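Local atomic coordinates of conserved hypothetical protein MTH1747 (Methanothermobacter thermautotrophicus, PDB entry 1I36), a protein that is of unknown function but binds NADP and structurally resembles 3-hydroxyacid dehydrogenases, so it is probably an NADP-dependent oxidoreductase. Residues Pro58-Val64 and Gly82-Asn88; Phe107-Met113 and Ile125-Asp131; Ser170-Glu175 and Ile245-Leu249. The protein carries 1 engineered substitution. All coordinates share one frame; numbering follows the deposited sequence.

Interaction 1 (Pro58-Val64 and Gly82-Asn88); sequences PVVISAV and GIYVDIN. With NAP (NADP nicotinamide-adenine-dinucleotide phosphate), chain C.
N88, just past strand 83-86, reaches S62 at the end of strand 59-62 and V64 just beyond it, and its amide holds the tight end of this contact. ND2 of N88 donates to OG of S62 at 3.1 Å, with the hydroxyl oxygen in the plane of the amide. Turning OG of S62 anti to N (chi1 174°) presents the hydroxyl to N88. OD1 of N88 accepts a weak bond from N of V64 at 2.8 Å and a bond from O3D of the NADP ribose at 2.9 Å. D86 is the second shell. Its OD1 accepts from N of N88 at 2.9 Å, an Asx turn, and its carboxylate takes two weak bonds from ND2. Together these bonds fix the amide rotation, with OD1 turned to V64 N and the cofactor ribose. V64 CG1 meets the adenine, 3.6 Å from N3A.

In the middle, the parallel strands are joined by backbone bonds between V60 and I83, V60 and V85, S62 and V85, and S62 and I87. I61 and V85 lie side by side, CG1 of I61 to CB of V85 at 3.9 Å. On the other face, OH of Y84 comes to 3.3 Å from CB of S62, while the ring rests on alanines of helix 69-77.

The far end is looser. P58 and G82 are partly exposed, and the P58 ring points away from the other strand. P58 O still accepts from I83 N, so what loosens is the side-chain packing. Strand 59-62, helix 69-77 and strand 83-86 form a beta-alpha-beta unit of the Rossmann-type NADP-binding domain.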
loop_
_atom_site.group_PDB
_atom_site.type_symbol
_atom_site.label_atom_id
_atom_site.label_comp_id
_atom_site.label_asym_id
_atom_site.label_seq_id
_atom_site.Cartn_x
_atom_site.Cartn_y
_atom_site.Cartn_z
ATOM N N PRO A 58 -15.388 -0.011 -39.792
ATOM C CA PRO A 58 -13.933 -0.131 -39.611
ATOM C C PRO A 58 -13.511 -0.286 -38.137
ATOM O O PRO A 58 -12.418 -0.779 -37.851
ATOM C CB PRO A 58 -13.396 1.148 -40.269
ATOM C CG PRO A 58 -14.531 2.112 -40.113
ATOM C CD PRO A 58 -15.729 1.266 -40.442
ATOM N N VAL A 59 -14.409 0.104 -37.225
ATOM C CA VAL A 59 -14.193 -0.026 -35.782
ATOM C C VAL A 59 -15.494 -0.558 -35.177
ATOM O O VAL A 59 -16.558 0.049 -35.309
ATOM C CB VAL A 59 -13.801 1.313 -35.070
ATOM C CG1 VAL A 59 -13.540 1.047 -33.562
ATOM C CG2 VAL A 59 -12.502 1.917 -35.716
ATOM N N VAL A 60 -15.386 -1.715 -34.534
ATOM C CA VAL A 60 -16.512 -2.374 -33.897
ATOM C C VAL A 60 -16.156 -2.517 -32.415
ATOM O O VAL A 60 -15.135 -3.114 -32.087
ATOM C CB VAL A 60 -16.696 -3.779 -34.469
ATOM C CG1 VAL A 60 -17.867 -4.478 -33.745
ATOM C CG2 VAL A 60 -16.994 -3.684 -36.010
ATOM N N ILE A 61 -16.964 -1.931 -31.542
ATOM C CA ILE A 61 -16.700 -1.998 -30.106
ATOM C C ILE A 61 -17.734 -2.904 -29.429
ATOM O O ILE A 61 -18.934 -2.707 -29.589
ATOM C CB ILE A 61 -16.778 -0.573 -29.453
ATOM C CG1 ILE A 61 -15.673 0.349 -30.035
ATOM C CG2 ILE A 61 -16.621 -0.679 -27.943
ATOM C CD1 ILE A 61 -15.838 1.817 -29.640
ATOM N N SER A 62 -17.237 -3.883 -28.678
ATOM C CA SER A 62 -18.062 -4.837 -27.945
ATOM C C SER A 62 -18.125 -4.351 -26.490
ATOM O O SER A 62 -17.122 -4.381 -25.785
ATOM C CB SER A 62 -17.403 -6.221 -27.970
ATOM O OG SER A 62 -18.119 -7.124 -27.139
ATOM N N ALA A 63 -19.302 -3.910 -26.064
ATOM C CA ALA A 63 -19.516 -3.403 -24.717
ATOM C C ALA A 63 -20.797 -4.067 -24.212
ATOM O O ALA A 63 -21.860 -3.434 -24.113
ATOM C CB ALA A 63 -19.675 -1.882 -24.755
ATOM N N VAL A 64 -20.719 -5.381 -24.056
ATOM C CA VAL A 64 -21.869 -6.175 -23.612
ATOM C C VAL A 64 -21.645 -6.502 -22.139
ATOM O O VAL A 64 -21.283 -5.612 -21.388
ATOM C CB VAL A 64 -21.989 -7.459 -24.487
ATOM C CG1 VAL A 64 -22.420 -7.053 -25.886
ATOM C CG2 VAL A 64 -20.632 -8.182 -24.568
ATOM N N GLY A 82 -12.307 -5.096 -39.896
ATOM C CA GLY A 82 -11.662 -3.892 -39.380
ATOM C C GLY A 82 -11.082 -4.238 -38.007
ATOM O O GLY A 82 -10.535 -5.339 -37.796
ATOM N N ILE A 83 -11.215 -3.308 -37.066
ATOM C CA ILE A 83 -10.734 -3.526 -35.700
ATOM C C ILE A 83 -11.907 -3.815 -34.756
ATOM O O ILE A 83 -12.954 -3.178 -34.812
ATOM C CB ILE A 83 -9.957 -2.298 -35.202
ATOM C CG1 ILE A 83 -8.632 -2.238 -35.940
ATOM C CG2 ILE A 83 -9.650 -2.387 -33.721
ATOM C CD1 ILE A 83 -8.048 -0.899 -35.869
ATOM N N TYR A 84 -11.721 -4.835 -33.938
ATOM C CA TYR A 84 -12.711 -5.259 -32.948
ATOM C C TYR A 84 -12.109 -4.891 -31.568
ATOM O O TYR A 84 -11.027 -5.352 -31.199
ATOM C CB TYR A 84 -12.907 -6.770 -33.049
ATOM C CG TYR A 84 -14.019 -7.283 -32.148
ATOM C CD1 TYR A 84 -13.731 -7.729 -30.845
ATOM C CD2 TYR A 84 -15.316 -7.382 -32.612
ATOM C CE1 TYR A 84 -14.720 -8.284 -30.038
ATOM C CE2 TYR A 84 -16.318 -7.926 -31.826
ATOM C CZ TYR A 84 -16.010 -8.382 -30.536
ATOM O OH TYR A 84 -16.989 -8.935 -29.775
ATOM N N VAL A 85 -12.788 -3.986 -30.883
ATOM C CA VAL A 85 -12.368 -3.471 -29.587
ATOM C C VAL A 85 -13.217 -4.061 -28.475
ATOM O O VAL A 85 -14.406 -3.796 -28.385
ATOM C CB VAL A 85 -12.488 -1.941 -29.582
ATOM C CG1 VAL A 85 -11.882 -1.355 -28.318
ATOM C CG2 VAL A 85 -11.761 -1.375 -30.823
ATOM N N ASP A 86 -12.610 -4.914 -27.670
ATOM C CA ASP A 86 -13.335 -5.537 -26.577
ATOM C C ASP A 86 -13.071 -4.731 -25.295
ATOM O O ASP A 86 -11.936 -4.644 -24.814
ATOM C CB ASP A 86 -12.935 -7.005 -26.420
ATOM C CG ASP A 86 -13.850 -7.749 -25.434
ATOM O OD1 ASP A 86 -13.945 -7.338 -24.260
ATOM O OD2 ASP A 86 -14.492 -8.730 -25.828
ATOM N N ILE A 87 -14.145 -4.183 -24.736
ATOM C CA ILE A 87 -14.017 -3.359 -23.550
ATOM C C ILE A 87 -14.726 -3.995 -22.351
ATOM O O ILE A 87 -14.882 -3.378 -21.311
ATOM C CB ILE A 87 -14.505 -1.912 -23.854
ATOM C CG1 ILE A 87 -13.849 -0.906 -22.916
ATOM C CG2 ILE A 87 -16.041 -1.827 -23.806
ATOM C CD1 ILE A 87 -13.970 0.556 -23.436
ATOM N N ASN A 88 -15.017 -5.285 -22.460
ATOM C CA ASN A 88 -15.701 -5.991 -21.382
ATOM C C ASN A 88 -14.795 -6.358 -20.199
ATOM O O ASN A 88 -13.591 -6.580 -20.352
ATOM C CB ASN A 88 -16.393 -7.240 -21.911
ATOM C CG ASN A 88 -17.352 -6.936 -23.046
ATOM O OD1 ASN A 88 -18.386 -6.318 -22.844
ATOM N ND2 ASN A 88 -16.989 -7.352 -24.254
HETATM P PA NAP C . -25.074 -2.467 -19.366
HETATM O O1A NAP C . -24.870 -3.734 -18.689
HETATM O O2A NAP C . -24.931 -1.069 -19.013
HETATM O O5B NAP C . -24.947 -2.654 -21.021
HETATM C C5B NAP C . -24.613 -3.931 -21.827
HETATM C C4B NAP C . -25.696 -3.832 -22.796
HETATM O O4B NAP C . -25.243 -5.121 -23.665
HETATM C C3B NAP C . -26.805 -4.382 -22.785
HETATM O O3B NAP C . -27.203 -3.120 -23.123
HETATM C C2B NAP C . -27.635 -5.402 -23.457
HETATM O O2B NAP C . -28.693 -5.391 -24.141
HETATM C C1B NAP C . -26.472 -5.766 -24.162
HETATM N N9A NAP C . -26.332 -7.232 -24.278
HETATM C C8A NAP C . -26.429 -8.351 -23.445
HETATM N N7A NAP C . -26.271 -9.471 -24.115
HETATM C C5A NAP C . -26.058 -9.099 -25.428
HETATM C C6A NAP C . -25.825 -9.841 -26.632
HETATM N N6A NAP C . -25.783 -11.174 -26.644
HETATM N N1A NAP C . -25.646 -9.132 -27.812
HETATM C C2A NAP C . -25.694 -7.769 -27.822
HETATM N N3A NAP C . -25.914 -7.007 -26.731
HETATM C C4A NAP C . -26.083 -7.743 -25.552
HETATM O O3 NAP C . -23.417 -2.586 -19.211
HETATM P PN NAP C . -22.136 -1.470 -19.222
HETATM O O1N NAP C . -22.065 -0.813 -17.874
HETATM O O2N NAP C . -22.430 -0.646 -20.400
HETATM O O5D NAP C . -20.747 -2.174 -19.508
HETATM C C5D NAP C . -20.488 -2.867 -20.755
HETATM C C4D NAP C . -19.184 -3.631 -20.611
HETATM O O4D NAP C . -18.018 -2.848 -20.212
HETATM C C3D NAP C . -19.227 -4.784 -19.577
HETATM O O3D NAP C . -18.526 -6.007 -19.972
HETATM C C2D NAP C . -18.636 -4.221 -18.328
HETATM O O2D NAP C . -18.095 -5.191 -17.479
HETATM C C1D NAP C . -17.604 -3.220 -18.893
HETATM N N1N NAP C . -17.293 -2.097 -17.993
HETATM C C2N NAP C . -18.306 -1.221 -17.581
HETATM C C3N NAP C . -17.894 -0.153 -16.714
HETATM C C7N NAP C . -18.839 0.832 -16.214
HETATM O O7N NAP C . -18.463 1.757 -15.471
HETATM N N7N NAP C . -20.157 0.787 -16.539
HETATM C C4N NAP C . -16.536 -0.046 -16.341
HETATM C C5N NAP C . -15.577 -0.909 -16.752
HETATM C C6N NAP C . -15.954 -1.932 -17.581
HETATM P P2B NAP C . -30.045 -5.700 -23.222
HETATM O O1X NAP C . -30.345 -4.517 -22.345
HETATM O O2X NAP C . -30.999 -5.895 -24.279
HETATM O O3X NAP C . -29.715 -6.841 -22.393
#

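Interaction 2 (Phe107-Met113 and Ile125-Asp131); sequences FVDAAIM and IIASGRD
I126 and M113 pack together at one end of this antiparallel strand pair. CG of M113 lies 3.9 Å from CG2 of I126. The methionine chain bends at chi2 (-58°) and chi3 (-79°), which brings SD to 4.0 Å from CD1 of I126. Backbone bonds join A111 to I126 and D109 to S128, two in each hydrogen-bonded pair. The bond from A111 N to I126 O is short, 2.7 Å. Between these two pairs, A110 and A127 form a non-hydrogen-bonded pair. CG1 of V108 touches CB of A127 at 3.7 Å, and its CG2 meets O of D131 at 3.5 Å. A water bridges the turn end: it donates to F107 O and D131 OD2 and accepts from D131 N.

The next shell fixes the polar groups. OD1 of D109 bonds to S156 OG. OG of S128 bonds to E151 O and A155 N, so it is held beside CB of D109, at 3.4 Å. M192 of the second subunit packs on both M113 and I126. On the opposite face I112 touches NADP. The pair adds an antiparallel strand to the parallel Rossmann-type sheet, making the mixed sheet of this NADP-binding domain.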
loop_
_atom_site.group_PDB
_atom_site.type_symbol
_atom_site.label_atom_id
_atom_site.label_comp_id
_atom_site.label_asym_id
_atom_site.label_seq_id
_atom_site.Cartn_x
_atom_site.Cartn_y
_atom_site.Cartn_z
ATOM N N PHE A 107 -7.693 -7.219 -33.358
ATOM C CA PHE A 107 -8.361 -7.191 -32.062
ATOM C C PHE A 107 -7.623 -6.230 -31.144
ATOM O O PHE A 107 -6.407 -6.264 -31.068
ATOM C CB PHE A 107 -8.341 -8.578 -31.431
ATOM C CG PHE A 107 -9.065 -8.653 -30.105
ATOM C CD1 PHE A 107 -8.429 -8.287 -28.930
ATOM C CD2 PHE A 107 -10.346 -9.148 -30.036
ATOM C CE1 PHE A 107 -9.074 -8.431 -27.684
ATOM C CE2 PHE A 107 -11.006 -9.301 -28.785
ATOM C CZ PHE A 107 -10.350 -8.943 -27.624
ATOM N N VAL A 108 -8.377 -5.441 -30.393
ATOM C CA VAL A 108 -7.814 -4.501 -29.423
ATOM C C VAL A 108 -8.421 -4.746 -28.048
ATOM O O VAL A 108 -9.643 -4.817 -27.911
ATOM C CB VAL A 108 -8.126 -3.029 -29.835
ATOM C CG1 VAL A 108 -7.594 -2.041 -28.747
ATOM C CG2 VAL A 108 -7.394 -2.719 -31.179
ATOM N N ASP A 109 -7.563 -4.928 -27.046
ATOM C CA ASP A 109 -8.028 -5.135 -25.653
ATOM C C ASP A 109 -8.102 -3.705 -25.080
ATOM O O ASP A 109 -7.066 -3.074 -24.937
ATOM C CB ASP A 109 -6.951 -5.947 -24.924
ATOM C CG ASP A 109 -7.222 -6.123 -23.448
ATOM O OD1 ASP A 109 -8.328 -5.770 -22.972
ATOM O OD2 ASP A 109 -6.306 -6.613 -22.757
ATOM N N ALA A 110 -9.303 -3.157 -24.864
ATOM C CA ALA A 110 -9.399 -1.805 -24.274
ATOM C C ALA A 110 -9.821 -2.022 -22.819
ATOM O O ALA A 110 -10.628 -2.892 -22.551
ATOM C CB ALA A 110 -10.467 -0.979 -25.008
ATOM N N ALA A 111 -9.305 -1.223 -21.888
ATOM C CA ALA A 111 -9.684 -1.366 -20.474
ATOM C C ALA A 111 -9.973 0.030 -19.917
ATOM O O ALA A 111 -9.127 0.935 -20.004
ATOM C CB ALA A 111 -8.548 -2.038 -19.670
ATOM N N ILE A 112 -11.163 0.176 -19.348
ATOM C CA ILE A 112 -11.631 1.428 -18.764
ATOM C C ILE A 112 -10.944 1.553 -17.401
ATOM O O ILE A 112 -11.062 0.664 -16.557
ATOM C CB ILE A 112 -13.167 1.406 -18.607
ATOM C CG1 ILE A 112 -13.801 1.474 -20.009
ATOM C CG2 ILE A 112 -13.643 2.638 -17.796
ATOM C CD1 ILE A 112 -15.342 1.322 -20.032
ATOM N N MET A 113 -10.193 2.635 -17.228
ATOM C CA MET A 113 -9.414 2.875 -16.011
ATOM C C MET A 113 -10.049 3.858 -15.035
ATOM O O MET A 113 -9.355 4.670 -14.430
ATOM C CB MET A 113 -8.016 3.379 -16.407
ATOM C CG MET A 113 -7.225 2.385 -17.248
ATOM S SD MET A 113 -7.073 0.872 -16.350
ATOM C CE MET A 113 -5.782 1.240 -15.230
ATOM N N ILE A 125 -8.895 5.335 -21.098
ATOM C CA ILE A 125 -9.034 3.965 -21.547
ATOM C C ILE A 125 -7.645 3.521 -22.007
ATOM O O ILE A 125 -7.017 4.204 -22.815
ATOM C CB ILE A 125 -9.987 3.905 -22.754
ATOM C CG1 ILE A 125 -11.398 4.277 -22.328
ATOM C CG2 ILE A 125 -9.950 2.511 -23.424
ATOM C CD1 ILE A 125 -12.310 4.480 -23.549
ATOM N N ILE A 126 -7.145 2.406 -21.512
ATOM C CA ILE A 126 -5.847 1.954 -22.021
ATOM C C ILE A 126 -6.163 0.828 -23.025
ATOM O O ILE A 126 -7.160 0.111 -22.865
ATOM C CB ILE A 126 -4.860 1.517 -20.908
ATOM C CG1 ILE A 126 -5.441 0.370 -20.088
ATOM C CG2 ILE A 126 -4.524 2.747 -19.989
ATOM C CD1 ILE A 126 -4.393 -0.278 -19.114
ATOM N N ALA A 127 -5.326 0.683 -24.047
ATOM C CA ALA A 127 -5.573 -0.312 -25.099
ATOM C C ALA A 127 -4.285 -1.005 -25.510
ATOM O O ALA A 127 -3.216 -0.380 -25.607
ATOM C CB ALA A 127 -6.229 0.399 -26.327
ATOM N N SER A 128 -4.398 -2.310 -25.766
ATOM C CA SER A 128 -3.235 -3.096 -26.137
ATOM C C SER A 128 -3.525 -3.946 -27.370
ATOM O O SER A 128 -4.674 -4.294 -27.634
ATOM C CB SER A 128 -2.779 -3.952 -24.950
ATOM O OG SER A 128 -3.665 -5.041 -24.702
ATOM N N GLY A 129 -2.464 -4.282 -28.107
ATOM C CA GLY A 129 -2.606 -5.064 -29.330
ATOM C C GLY A 129 -1.931 -4.293 -30.453
ATOM O O GLY A 129 -1.727 -3.069 -30.351
ATOM N N ARG A 130 -1.665 -4.980 -31.568
ATOM C CA ARG A 130 -0.991 -4.382 -32.730
ATOM C C ARG A 130 -1.758 -3.245 -33.336
ATOM O O ARG A 130 -1.182 -2.327 -33.926
ATOM C CB ARG A 130 -0.758 -5.421 -33.847
ATOM C CG ARG A 130 0.128 -6.552 -33.488
ATOM C CD ARG A 130 0.400 -7.434 -34.739
ATOM N NE ARG A 130 1.079 -6.693 -35.799
ATOM C CZ ARG A 130 0.482 -6.295 -36.911
ATOM N NH1 ARG A 130 -0.795 -6.573 -37.103
ATOM N NH2 ARG A 130 1.168 -5.656 -37.846
ATOM N N ASP A 131 -3.068 -3.354 -33.258
ATOM C CA ASP A 131 -3.956 -2.347 -33.794
ATOM C C ASP A 131 -4.421 -1.322 -32.769
ATOM O O ASP A 131 -5.351 -0.549 -33.051
ATOM C CB ASP A 131 -5.171 -3.050 -34.372
ATOM C CG ASP A 131 -4.782 -4.073 -35.442
ATOM O OD1 ASP A 131 -4.507 -3.632 -36.574
ATOM O OD2 ASP A 131 -4.694 -5.286 -35.114
HETATM O O HOH W 1 -4.256 -5.974 -32.503
#

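Interaction 3 (Ser170-Glu175 and Ile245-Leu249); sequences SALLWE and IFDKL
Helix-helix packing in the helical C-terminal part joins W174, on the long helix 154-182, to I245 and L249, on helix 238-249. Segment 245-249 falls in a sequence family (DUF1932) grouped with the C-terminal domains of 6-phosphogluconate dehydrogenases. The two short segments cross at 66°, and their axes approach to 10.6 Å. No hydrogen bond links them directly. The contact is mainly apolar and largely buried.

W174 is the centre. Its CG is anti to the backbone N (chi1 -178°), which extends the indole toward the other helix. CD2 of L249 sits over one face of the five-membered ring, a CH-pi contact of 3.5 Å to the ring centroid and 16° off the normal. The leucine and the indole run antiparallel alongside one another. I245 approaches the six-membered part of the indole obliquely, its CG2 to CE3 of W174 at 3.7 Å. CD of K248 comes to 4.2 Å from CH2 of W174. The indole NE1 bonds to O of Q261, which helps to hold the ring in place.

About one turn earlier on helix 154-182, A171 faces the other helix, and its CB meets CG2 of I245 at 3.9 Å. F246 starts out away from the other segment, but its ring end comes back near A171 and S170. The ring also packs on R219 and M223 of helix 216-231.

The polar edge belongs to the dimer. Both carboxylate oxygens of E175 accept backbone bonds from the second subunit, from V237 N and M238 N. OE2 of E175 lies 3.7 Å from CD1 of I245. It also accepts from a water, at 2.9 Å, that in turn accepts from K248 NZ.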
loop_
_atom_site.group_PDB
_atom_site.type_symbol
_atom_site.label_atom_id
_atom_site.label_comp_id
_atom_site.label_asym_id
_atom_site.label_seq_id
_atom_site.Cartn_x
_atom_site.Cartn_y
_atom_site.Cartn_z
ATOM N N SER A 170 -6.216 -0.988 0.695
ATOM C CA SER A 170 -7.429 -0.639 1.462
ATOM C C SER A 170 -7.646 -1.630 2.595
ATOM O O SER A 170 -8.030 -1.248 3.713
ATOM C CB SER A 170 -8.680 -0.665 0.566
ATOM O OG SER A 170 -8.655 0.459 -0.291
ATOM N N ALA A 171 -7.441 -2.912 2.310
ATOM C CA ALA A 171 -7.607 -3.931 3.335
ATOM C C ALA A 171 -6.515 -3.822 4.418
ATOM O O ALA A 171 -6.785 -4.055 5.604
ATOM C CB ALA A 171 -7.571 -5.307 2.713
ATOM N N LEU A 172 -5.280 -3.571 3.984
ATOM C CA LEU A 172 -4.143 -3.451 4.904
ATOM C C LEU A 172 -4.358 -2.234 5.804
ATOM O O LEU A 172 -4.138 -2.290 7.026
ATOM C CB LEU A 172 -2.826 -3.297 4.136
ATOM C CG LEU A 172 -2.317 -4.515 3.360
ATOM C CD1 LEU A 172 -1.221 -4.090 2.367
ATOM C CD2 LEU A 172 -1.764 -5.605 4.320
ATOM N N LEU A 173 -4.842 -1.156 5.203
ATOM C CA LEU A 173 -5.104 0.067 5.949
ATOM C C LEU A 173 -6.173 -0.178 6.997
ATOM O O LEU A 173 -6.000 0.180 8.169
ATOM C CB LEU A 173 -5.573 1.169 5.034
ATOM C CG LEU A 173 -5.779 2.485 5.780
ATOM C CD1 LEU A 173 -4.406 3.067 6.177
ATOM C CD2 LEU A 173 -6.526 3.456 4.881
ATOM N N TRP A 174 -7.277 -0.779 6.571
ATOM C CA TRP A 174 -8.381 -1.075 7.472
ATOM C C TRP A 174 -7.961 -1.916 8.667
ATOM O O TRP A 174 -8.297 -1.588 9.804
ATOM C CB TRP A 174 -9.525 -1.783 6.734
ATOM C CG TRP A 174 -10.694 -2.041 7.652
ATOM C CD1 TRP A 174 -11.725 -1.188 7.940
ATOM C CD2 TRP A 174 -10.916 -3.211 8.423
ATOM N NE1 TRP A 174 -12.578 -1.773 8.851
ATOM C CE2 TRP A 174 -12.100 -3.013 9.162
ATOM C CE3 TRP A 174 -10.235 -4.419 8.559
ATOM C CZ2 TRP A 174 -12.607 -3.971 10.018
ATOM C CZ3 TRP A 174 -10.743 -5.373 9.414
ATOM C CH2 TRP A 174 -11.911 -5.147 10.128
ATOM N N GLU A 175 -7.253 -3.012 8.427
ATOM C CA GLU A 175 -6.833 -3.844 9.534
ATOM C C GLU A 175 -5.875 -3.096 10.482
ATOM O O GLU A 175 -6.018 -3.186 11.711
ATOM C CB GLU A 175 -6.209 -5.151 9.051
ATOM C CG GLU A 175 -5.660 -5.999 10.200
ATOM C CD GLU A 175 -5.473 -7.449 9.851
ATOM O OE1 GLU A 175 -4.387 -7.827 9.374
ATOM O OE2 GLU A 175 -6.414 -8.231 10.084
ATOM N N ILE A 245 -10.806 -9.931 4.686
ATOM C CA ILE A 245 -11.101 -8.601 5.232
ATOM C C ILE A 245 -12.393 -8.063 4.604
ATOM O O ILE A 245 -13.275 -7.548 5.306
ATOM C CB ILE A 245 -9.953 -7.570 4.966
ATOM C CG1 ILE A 245 -8.689 -7.923 5.766
ATOM C CG2 ILE A 245 -10.421 -6.159 5.271
ATOM C CD1 ILE A 245 -8.818 -7.761 7.260
ATOM N N PHE A 246 -12.501 -8.142 3.280
ATOM C CA PHE A 246 -13.707 -7.641 2.631
ATOM C C PHE A 246 -14.942 -8.438 3.035
ATOM O O PHE A 246 -16.049 -7.895 3.081
ATOM C CB PHE A 246 -13.530 -7.550 1.123
ATOM C CG PHE A 246 -12.770 -6.327 0.701
ATOM C CD1 PHE A 246 -11.516 -6.431 0.125
ATOM C CD2 PHE A 246 -13.287 -5.055 0.958
ATOM C CE1 PHE A 246 -10.774 -5.289 -0.190
ATOM C CE2 PHE A 246 -12.556 -3.910 0.651
ATOM C CZ PHE A 246 -11.286 -4.038 0.074
ATOM N N ASP A 247 -14.721 -9.696 3.403
ATOM C CA ASP A 247 -15.781 -10.577 3.874
ATOM C C ASP A 247 -16.338 -9.924 5.163
ATOM O O ASP A 247 -17.547 -9.783 5.329
ATOM C CB ASP A 247 -15.184 -11.965 4.163
ATOM C CG ASP A 247 -16.239 -13.045 4.351
ATOM O OD1 ASP A 247 -17.239 -13.048 3.602
ATOM O OD2 ASP A 247 -16.055 -13.913 5.237
ATOM N N LYS A 248 -15.441 -9.442 6.021
ATOM C CA LYS A 248 -15.827 -8.778 7.263
ATOM C C LYS A 248 -16.527 -7.444 7.021
ATOM O O LYS A 248 -17.554 -7.160 7.629
ATOM C CB LYS A 248 -14.605 -8.500 8.130
ATOM C CG LYS A 248 -13.919 -9.703 8.696
ATOM C CD LYS A 248 -12.766 -9.245 9.572
ATOM C CE LYS A 248 -12.147 -10.407 10.286
ATOM N NZ LYS A 248 -11.094 -9.945 11.210
ATOM N N LEU A 249 -15.941 -6.612 6.168
ATOM C CA LEU A 249 -16.488 -5.290 5.861
ATOM C C LEU A 249 -17.966 -5.217 5.444
ATOM O O LEU A 249 -18.566 -4.138 5.490
ATOM C CB LEU A 249 -15.622 -4.585 4.808
ATOM C CG LEU A 249 -14.185 -4.187 5.162
ATOM C CD1 LEU A 249 -13.558 -3.413 4.013
ATOM C CD2 LEU A 249 -14.184 -3.334 6.394
HETATM O O HOH W 2 -9.172 -8.333 10.894
#

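In the fold
From the N terminus the three contacts close in series, and none nests in or crosses another. Interaction 1 closes a loop through helix 69-77. Interaction 2 opens later and closes a shorter one through helix 116-119. Strands 83-86 and 106-112 are neighbours in the sheet, so the two contacts touch: Y84 and D86 pair with V108, and F107 packs on D86. Interaction 3 closes a much longer, mostly helical loop, bringing helix 238-249 back onto helix 154-182. Its centre is about 36 Å from that of interaction 1 and 31 Å from that of interaction 2. Interactions 2 and 3 both reach the second subunit.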